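Local structure of NANS (YJHS), A 9-O-acetyl N-acetylneuraminic acid esterase (Escherichia coli O157:H7 EDL933, 3PT5) at residues R131-Y144 against H152-D166. The protein probably removes the 9-O-acetyl group from 9-O-acetyl-N-acetylneuraminic acid, letting the bacterium grow on this host sialic acid. Sequence-based numbering, arbitrary orientation.
Sequences RGGSAFTAGSEGTY and HDACRWGTDTPLYQD
The guanidinium of R156 lies against the backbone of T137 and A138, with A138 N over its centre. Its NE donates to G139 O at 2.9 Å, nearly straight (166°). That oxygen sits in the guanidinium plane and is met on a lone pair. NH2 adds a weak bond to the same G139 O. NH1 reaches F136 O, approaching from above the carbonyl plane. Bends at chi2 and chi3 fold the arginine back, and its bonds hold the loop at F136 and at G139. A135 and R156 form a single beta bridge. A135 N donates to C155 O and W157 N to A135 O. W157 CB stands over the centre of the F136 ring, 3.6 Å from its centroid, a CH-pi contact. The indole NE1 donates to S134 OG at 2.8 Å, with the oxygen tilted from the ring plane. S134 OG in turn donates to R131 O, so the hydroxyl is held by two bonds.

These loops belong to an SGNH hydrolase fold. Residues 131-144 leave strand 122-130 of the central sheet, and 152-166 lead into helix 162-176. Outside the two segments, F136 and H203 meet edge-to-face.

R131 NH2 donates to H152 O in the carbonyl plane at 2.7 Å, while C155 SG lies over one guanidinium face. S140 OG donates to D153 O at 2.6 Å, and S140 O accepts from C155 N.

E141 O shares a water with R156 O and L163 N. The P162 ring packs against the carbonyls of E141 to T143. Y144 has CG anti to the backbone N (chi1 -175°), which carries its ring beside the helix start. Q165 CB lies over one ring face, 4.1 Å from the centroid. Y144 OH bonds to S169 further along the helix.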
loop_
_atom_site.group_PDB
_atom_site.type_symbol
_atom_site.label_atom_id
_atom_site.label_comp_id
_atom_site.label_asym_id
_atom_site.label_seq_id
_atom_site.Cartn_x
_atom_site.Cartn_y
_atom_site.Cartn_z
ATOM N N ARG A 131 7.308 -0.154 2.465
ATOM C CA ARG A 131 8.273 -0.493 3.496
ATOM C C ARG A 131 7.959 0.382 4.714
ATOM O O ARG A 131 8.048 1.596 4.644
ATOM C CB ARG A 131 9.712 -0.264 2.957
ATOM C CG ARG A 131 10.820 -0.334 4.027
ATOM C CD ARG A 131 10.755 -1.678 4.666
ATOM N NE ARG A 131 11.954 -2.093 5.388
ATOM C CZ ARG A 131 12.101 -2.045 6.704
ATOM N NH1 ARG A 131 11.131 -1.579 7.483
ATOM N NH2 ARG A 131 13.230 -2.498 7.245
ATOM N N GLY A 132 7.574 -0.237 5.822
ATOM C CA GLY A 132 7.352 0.528 7.059
ATOM C C GLY A 132 8.624 1.243 7.445
ATOM O O GLY A 132 9.729 0.712 7.258
ATOM N N GLY A 133 8.475 2.457 7.971
ATOM C CA GLY A 133 9.588 3.246 8.490
ATOM C C GLY A 133 10.583 3.665 7.436
ATOM O O GLY A 133 11.786 3.796 7.716
ATOM N N SER A 134 10.090 3.867 6.228
ATOM C CA SER A 134 10.915 4.332 5.124
ATOM C C SER A 134 10.717 5.840 4.935
ATOM O O SER A 134 9.698 6.426 5.356
ATOM C CB SER A 134 10.608 3.523 3.850
ATOM O OG SER A 134 9.256 3.704 3.477
ATOM N N ALA A 135 11.706 6.486 4.323
ATOM C CA ALA A 135 11.698 7.947 4.238
ATOM C C ALA A 135 12.636 8.445 3.158
ATOM O O ALA A 135 13.460 7.695 2.694
ATOM C CB ALA A 135 12.115 8.552 5.574
ATOM N N PHE A 136 12.508 9.723 2.821
ATOM C CA PHE A 136 13.479 10.361 1.928
ATOM C C PHE A 136 14.660 10.939 2.662
ATOM O O PHE A 136 15.745 11.067 2.075
ATOM C CB PHE A 136 12.816 11.468 1.112
ATOM C CG PHE A 136 11.914 10.946 0.022
ATOM C CD1 PHE A 136 12.424 10.578 -1.233
ATOM C CD2 PHE A 136 10.548 10.787 0.257
ATOM C CE1 PHE A 136 11.575 10.096 -2.232
ATOM C CE2 PHE A 136 9.686 10.287 -0.741
ATOM C CZ PHE A 136 10.207 9.945 -1.993
ATOM N N THR A 137 14.450 11.302 3.927
ATOM C CA THR A 137 15.478 12.037 4.684
ATOM C C THR A 137 16.179 11.248 5.797
ATOM O O THR A 137 17.006 11.802 6.549
ATOM C CB THR A 137 14.942 13.416 5.189
ATOM O OG1 THR A 137 13.953 13.245 6.227
ATOM C CG2 THR A 137 14.339 14.223 4.044
ATOM N N ALA A 138 15.833 9.964 5.922
ATOM C CA ALA A 138 16.416 9.082 6.927
ATOM C C ALA A 138 16.174 7.658 6.498
ATOM O O ALA A 138 15.207 7.369 5.781
ATOM C CB ALA A 138 15.782 9.327 8.275
ATOM N N GLY A 139 17.054 6.758 6.926
ATOM C CA GLY A 139 16.865 5.339 6.714
ATOM C C GLY A 139 18.010 4.733 5.926
ATOM O O GLY A 139 18.532 5.367 5.021
ATOM N N SER A 140 18.396 3.517 6.293
ATOM C CA SER A 140 19.431 2.765 5.576
ATOM C C SER A 140 19.083 2.580 4.097
ATOM O O SER A 140 17.928 2.381 3.759
ATOM C CB SER A 140 19.635 1.401 6.258
ATOM O OG SER A 140 18.391 0.762 6.481
ATOM N N GLU A 141 20.076 2.652 3.216
ATOM C CA GLU A 141 19.865 2.366 1.781
ATOM C C GLU A 141 19.410 0.943 1.527
ATOM O O GLU A 141 18.569 0.697 0.659
ATOM C CB GLU A 141 21.155 2.540 0.959
ATOM C CG GLU A 141 21.535 3.932 0.555
ATOM C CD GLU A 141 20.706 4.499 -0.581
ATOM O OE1 GLU A 141 20.825 4.028 -1.749
ATOM O OE2 GLU A 141 19.964 5.468 -0.305
ATOM N N GLY A 142 20.008 0.000 2.250
ATOM C CA GLY A 142 19.878 -1.415 1.908
ATOM C C GLY A 142 20.509 -1.710 0.552
ATOM O O GLY A 142 21.318 -0.940 0.050
ATOM N N THR A 143 20.131 -2.828 -0.045
ATOM C CA THR A 143 20.659 -3.229 -1.348
ATOM C C THR A 143 19.508 -3.692 -2.228
ATOM O O THR A 143 18.391 -3.901 -1.740
ATOM C CB THR A 143 21.724 -4.360 -1.214
ATOM O OG1 THR A 143 21.176 -5.466 -0.478
ATOM C CG2 THR A 143 22.939 -3.841 -0.467
ATOM N N TYR A 144 19.779 -3.832 -3.525
ATOM C CA TYR A 144 18.798 -4.375 -4.452
ATOM C C TYR A 144 19.354 -5.647 -5.077
ATOM O O TYR A 144 20.476 -5.640 -5.559
ATOM C CB TYR A 144 18.431 -3.364 -5.545
ATOM C CG TYR A 144 17.327 -3.895 -6.442
ATOM C CD1 TYR A 144 16.002 -3.929 -5.994
ATOM C CD2 TYR A 144 17.605 -4.374 -7.716
ATOM C CE1 TYR A 144 14.987 -4.444 -6.792
ATOM C CE2 TYR A 144 16.588 -4.884 -8.530
ATOM C CZ TYR A 144 15.287 -4.913 -8.057
ATOM O OH TYR A 144 14.278 -5.409 -8.853
ATOM N N HIS A 152 15.636 -6.521 3.012
ATOM C CA HIS A 152 14.810 -6.268 4.206
ATOM C C HIS A 152 15.085 -4.907 4.838
ATOM O O HIS A 152 14.176 -4.304 5.424
ATOM C CB HIS A 152 15.043 -7.334 5.293
ATOM C CG HIS A 152 14.823 -8.742 4.838
ATOM N ND1 HIS A 152 15.617 -9.790 5.260
ATOM C CD2 HIS A 152 13.899 -9.283 4.006
ATOM C CE1 HIS A 152 15.192 -10.913 4.707
ATOM N NE2 HIS A 152 14.151 -10.634 3.942
ATOM N N ASP A 153 16.333 -4.442 4.733
ATOM C CA ASP A 153 16.773 -3.187 5.333
ATOM C C ASP A 153 16.806 -1.964 4.388
ATOM O O ASP A 153 17.394 -0.937 4.717
ATOM C CB ASP A 153 18.127 -3.372 6.041
ATOM C CG ASP A 153 19.273 -3.669 5.080
ATOM O OD1 ASP A 153 19.066 -4.374 4.068
ATOM O OD2 ASP A 153 20.395 -3.202 5.348
ATOM N N ALA A 154 16.158 -2.050 3.231
ATOM C CA ALA A 154 16.063 -0.889 2.351
ATOM C C ALA A 154 14.950 0.029 2.892
ATOM O O ALA A 154 13.776 -0.330 2.855
ATOM C CB ALA A 154 15.774 -1.332 0.914
ATOM N N CYS A 155 15.335 1.199 3.399
ATOM C CA CYS A 155 14.397 2.098 4.086
ATOM C C CYS A 155 14.492 3.506 3.570
ATOM O O CYS A 155 13.899 4.402 4.120
ATOM C CB CYS A 155 14.707 2.137 5.584
ATOM S SG CYS A 155 14.519 0.580 6.432
ATOM N N ARG A 156 15.263 3.710 2.509
ATOM C CA ARG A 156 15.448 5.042 1.959
ATOM C C ARG A 156 14.784 5.177 0.591
ATOM O O ARG A 156 15.153 4.483 -0.346
ATOM C CB ARG A 156 16.948 5.397 1.891
ATOM C CG ARG A 156 17.220 6.817 1.399
ATOM C CD ARG A 156 16.899 7.818 2.479
ATOM N NE ARG A 156 17.851 7.735 3.581
ATOM C CZ ARG A 156 18.600 8.751 3.991
ATOM N NH1 ARG A 156 18.458 9.955 3.445
ATOM N NH2 ARG A 156 19.451 8.566 5.003
ATOM N N TRP A 157 13.801 6.070 0.481
ATOM C CA TRP A 157 13.243 6.426 -0.815
ATOM C C TRP A 157 14.122 7.508 -1.435
ATOM O O TRP A 157 14.846 8.214 -0.730
ATOM C CB TRP A 157 11.798 6.940 -0.673
ATOM C CG TRP A 157 10.812 5.853 -0.344
ATOM C CD1 TRP A 157 10.222 5.615 0.877
ATOM C CD2 TRP A 157 10.302 4.858 -1.230
ATOM N NE1 TRP A 157 9.392 4.530 0.801
ATOM C CE2 TRP A 157 9.428 4.036 -0.481
ATOM C CE3 TRP A 157 10.487 4.585 -2.588
ATOM C CZ2 TRP A 157 8.736 2.941 -1.054
ATOM C CZ3 TRP A 157 9.809 3.498 -3.152
ATOM C CH2 TRP A 157 8.939 2.692 -2.378
ATOM N N GLY A 158 14.066 7.622 -2.760
ATOM C CA GLY A 158 14.821 8.641 -3.495
ATOM C C GLY A 158 15.240 8.048 -4.825
ATOM O O GLY A 158 15.327 6.841 -4.965
ATOM N N THR A 159 15.499 8.879 -5.819
ATOM C CA THR A 159 15.851 8.325 -7.116
ATOM C C THR A 159 17.098 7.440 -6.967
ATOM O O THR A 159 18.046 7.809 -6.266
ATOM C CB THR A 159 16.035 9.434 -8.158
ATOM O OG1 THR A 159 14.937 10.363 -8.044
ATOM C CG2 THR A 159 16.036 8.820 -9.560
ATOM N N ASP A 160 17.018 6.259 -7.577
ATOM C CA ASP A 160 18.048 5.195 -7.592
ATOM C C ASP A 160 18.417 4.426 -6.309
ATOM O O ASP A 160 19.333 3.588 -6.320
ATOM C CB ASP A 160 19.289 5.627 -8.378
ATOM C CG ASP A 160 18.967 5.904 -9.851
ATOM O OD1 ASP A 160 18.159 5.150 -10.471
ATOM O OD2 ASP A 160 19.516 6.886 -10.377
ATOM N N THR A 161 17.679 4.655 -5.227
ATOM C CA THR A 161 17.784 3.769 -4.063
ATOM C C THR A 161 17.196 2.382 -4.367
ATOM O O THR A 161 16.397 2.244 -5.316
ATOM C CB THR A 161 17.016 4.340 -2.859
ATOM O OG1 THR A 161 15.614 4.279 -3.140
ATOM C CG2 THR A 161 17.404 5.764 -2.590
ATOM N N PRO A 162 17.563 1.355 -3.572
ATOM C CA PRO A 162 16.932 0.047 -3.706
ATOM C C PRO A 162 15.414 0.066 -3.714
ATOM O O PRO A 162 14.816 -0.670 -4.494
ATOM C CB PRO A 162 17.456 -0.721 -2.498
ATOM C CG PRO A 162 18.864 -0.187 -2.390
ATOM C CD PRO A 162 18.814 1.260 -2.781
ATOM N N LEU A 163 14.794 0.880 -2.866
ATOM C CA LEU A 163 13.332 0.969 -2.866
ATOM C C LEU A 163 12.797 1.525 -4.172
ATOM O O LEU A 163 11.789 1.036 -4.678
ATOM C CB LEU A 163 12.810 1.780 -1.681
ATOM C CG LEU A 163 12.880 1.129 -0.295
ATOM C CD1 LEU A 163 12.309 2.091 0.725
ATOM C CD2 LEU A 163 12.125 -0.214 -0.246
ATOM N N TYR A 164 13.479 2.525 -4.742
ATOM C CA TYR A 164 13.076 3.058 -6.035
ATOM C C TYR A 164 13.208 2.004 -7.140
ATOM O O TYR A 164 12.317 1.848 -7.967
ATOM C CB TYR A 164 13.861 4.323 -6.411
ATOM C CG TYR A 164 13.555 4.768 -7.819
ATOM C CD1 TYR A 164 12.444 5.566 -8.084
ATOM C CD2 TYR A 164 14.346 4.337 -8.901
ATOM C CE1 TYR A 164 12.127 5.969 -9.383
ATOM C CE2 TYR A 164 14.032 4.729 -10.210
ATOM C CZ TYR A 164 12.923 5.538 -10.438
ATOM O OH TYR A 164 12.580 5.927 -11.720
ATOM N N GLN A 165 14.320 1.277 -7.129
ATOM C CA GLN A 165 14.605 0.233 -8.113
ATOM C C GLN A 165 13.561 -0.853 -8.082
ATOM O O GLN A 165 13.184 -1.379 -9.117
ATOM C CB GLN A 165 15.952 -0.402 -7.812
ATOM C CG GLN A 165 17.122 0.495 -8.122
ATOM C CD GLN A 165 18.434 -0.191 -7.784
ATOM O OE1 GLN A 165 18.779 -1.229 -8.371
ATOM N NE2 GLN A 165 19.158 0.360 -6.808
ATOM N N ASP A 166 13.101 -1.169 -6.876
ATOM C CA ASP A 166 12.099 -2.198 -6.619
ATOM C C ASP A 166 10.747 -1.716 -7.166
ATOM O O ASP A 166 10.046 -2.467 -7.848
ATOM C CB ASP A 166 12.076 -2.454 -5.103
ATOM C CG ASP A 166 11.238 -3.665 -4.697
ATOM O OD1 ASP A 166 10.010 -3.496 -4.523
ATOM O OD2 ASP A 166 11.796 -4.783 -4.501
HETATM O O HOH W 1 16.274 10.435 -0.606
HETATM O O HOH W 2 16.229 1.900 -0.304
HETATM O O HOH W 3 21.322 -5.475 2.325
#